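Local atomic coordinates of ferritin (PDB entry 4IWK), a protein that probably stores iron in a soluble, non-toxic form, taking it up as ferrous iron and oxidising it for deposition as ferric hydroxide. Residues E3-L8 with A106-T111. Residues are numbered along the deposited sequence; the frame is centred on the assembly and turned at random.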
loop_
_atom_site.group_PDB
_atom_site.type_symbol
_atom_site.label_atom_id
_atom_site.label_comp_id
_atom_site.label_asym_id
_atom_site.label_seq_id
_atom_site.Cartn_x
_atom_site.Cartn_y
_atom_site.Cartn_z
ATOM N N GLU A 3 -25.481 -8.369 58.764
ATOM C CA GLU A 3 -26.768 -8.091 58.144
ATOM C C GLU A 3 -26.779 -6.654 57.605
ATOM O O GLU A 3 -27.311 -6.425 56.509
ATOM C CB GLU A 3 -27.913 -8.243 59.157
ATOM C CG GLU A 3 -29.276 -8.165 58.532
ATOM C CD GLU A 3 -29.366 -9.148 57.382
ATOM O OE1 GLU A 3 -29.093 -10.341 57.607
ATOM O OE2 GLU A 3 -29.627 -8.732 56.240
ATOM N N GLU A 4 -26.259 -5.709 58.399
ATOM C CA GLU A 4 -26.237 -4.344 58.011
ATOM C C GLU A 4 -25.517 -4.198 56.636
ATOM O O GLU A 4 -26.005 -3.545 55.686
ATOM C CB GLU A 4 -25.487 -3.509 59.039
ATOM C CG GLU A 4 -25.900 -2.077 59.016
ATOM C CD GLU A 4 -24.766 -1.120 59.404
ATOM O OE1 GLU A 4 -23.610 -1.561 59.716
ATOM O OE2 GLU A 4 -25.022 0.116 59.376
ATOM N N LEU A 5 -24.376 -4.854 56.511
ATOM C CA LEU A 5 -23.569 -4.655 55.310
ATOM C C LEU A 5 -24.325 -5.288 54.101
ATOM O O LEU A 5 -24.433 -4.603 53.055
ATOM C CB LEU A 5 -22.126 -5.198 55.497
ATOM C CG LEU A 5 -21.235 -5.288 54.251
ATOM C CD1 LEU A 5 -20.971 -3.905 53.752
ATOM C CD2 LEU A 5 -19.920 -6.038 54.519
ATOM N N LEU A 6 -24.866 -6.525 54.238
ATOM C CA LEU A 6 -25.631 -7.154 53.172
ATOM C C LEU A 6 -26.904 -6.323 52.793
ATOM O O LEU A 6 -27.222 -6.183 51.608
ATOM C CB LEU A 6 -26.030 -8.577 53.546
ATOM C CG LEU A 6 -24.896 -9.514 54.012
ATOM C CD1 LEU A 6 -25.505 -10.769 54.619
ATOM C CD2 LEU A 6 -23.843 -9.855 52.963
ATOM N N ASP A 7 -27.619 -5.784 53.774
ATOM C CA ASP A 7 -28.796 -4.957 53.437
ATOM C C ASP A 7 -28.383 -3.706 52.677
ATOM O O ASP A 7 -29.053 -3.313 51.690
ATOM C CB ASP A 7 -29.516 -4.550 54.750
ATOM C CG ASP A 7 -30.275 -5.759 55.375
ATOM O OD1 ASP A 7 -30.357 -6.803 54.673
ATOM O OD2 ASP A 7 -30.840 -5.769 56.539
ATOM N N LEU A 8 -27.265 -3.079 53.143
ATOM C CA LEU A 8 -26.818 -1.801 52.501
ATOM C C LEU A 8 -26.307 -2.079 51.097
ATOM O O LEU A 8 -26.472 -1.234 50.198
ATOM C CB LEU A 8 -25.761 -1.057 53.319
ATOM C CG LEU A 8 -26.309 -0.432 54.648
ATOM C CD1 LEU A 8 -25.095 0.014 55.484
ATOM C CD2 LEU A 8 -27.223 0.743 54.392
ATOM N N ALA A 106 -19.763 2.019 52.537
ATOM C CA ALA A 106 -18.360 1.957 52.896
ATOM C C ALA A 106 -18.168 1.959 54.450
ATOM O O ALA A 106 -17.244 1.282 54.928
ATOM C CB ALA A 106 -17.518 3.090 52.303
ATOM N N GLU A 107 -18.974 2.742 55.139
ATOM C CA GLU A 107 -18.879 2.744 56.667
ATOM C C GLU A 107 -19.194 1.365 57.225
ATOM O O GLU A 107 -18.453 0.919 58.083
ATOM C CB GLU A 107 -19.883 3.715 57.293
ATOM C CG GLU A 107 -19.738 5.182 56.972
ATOM C CD GLU A 107 -18.811 5.850 57.949
ATOM O OE1 GLU A 107 -18.071 5.046 58.637
ATOM O OE2 GLU A 107 -18.869 7.135 57.999
ATOM N N ALA A 108 -20.198 0.668 56.670
ATOM C CA ALA A 108 -20.545 -0.719 57.144
ATOM C C ALA A 108 -19.405 -1.666 56.813
ATOM O O ALA A 108 -19.028 -2.583 57.639
ATOM C CB ALA A 108 -21.841 -1.203 56.480
ATOM N N ALA A 109 -18.836 -1.485 55.605
ATOM C CA ALA A 109 -17.734 -2.393 55.199
ATOM C C ALA A 109 -16.498 -2.166 56.080
ATOM O O ALA A 109 -15.829 -3.090 56.446
ATOM C CB ALA A 109 -17.344 -2.189 53.689
ATOM N N SER A 110 -16.228 -0.899 56.340
ATOM C CA SER A 110 -15.063 -0.556 57.216
ATOM C C SER A 110 -15.252 -1.166 58.611
ATOM O O SER A 110 -14.322 -1.754 59.135
ATOM C CB SER A 110 -14.999 0.954 57.362
ATOM O OG SER A 110 -13.810 1.285 58.122
ATOM N N THR A 111 -16.424 -1.013 59.199
ATOM C CA THR A 111 -16.729 -1.662 60.537
ATOM C C THR A 111 -16.529 -3.160 60.533
ATOM O O THR A 111 -16.026 -3.701 61.532
ATOM C CB THR A 111 -18.190 -1.332 60.915
ATOM O OG1 THR A 111 -18.263 0.098 61.097
ATOM C CG2 THR A 111 -18.726 -2.084 62.162
HETATM O O HOH W 1 -21.382 -3.254 59.418
#
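At one end of the ferritin four-helix bundle, Glu4, Leu5 and Leu8, in the first turns of helix 3-32, close around Ala108 in the last turns of helix 84-111. The two helices run nearly antiparallel, their local axes 9.0 Å apart at an angle of 150°. The CB of Ala108 points at helix 3-32 and is met by Leu8 CD1 at 3.6 Å and Glu4 OE1 at 3.7 Å. Leu5 CG lies anti to its backbone N (chi1 169°), and its CD1 touches both Ala108 CB and the next residue, 3.7 Å from Ala109 N and 4.0 Å from Ala109 CB. Leu5 and Leu8 also touch Leu105, while Ala109 packs on Val117 and Met118, so helix 115-145 lies against Ala109 as well. Leu5 has a second conformer, so its contacts describe one of two states. Glu4 lies at the exposed margin; it has been seen to bind ferric iron in this protein, although no metal is bound to it in this chain. A water joins the helices at this margin, donating to Glu4 OE1 at 2.8 Å and to the backbone oxygen Ala108 O at 3.0 Å.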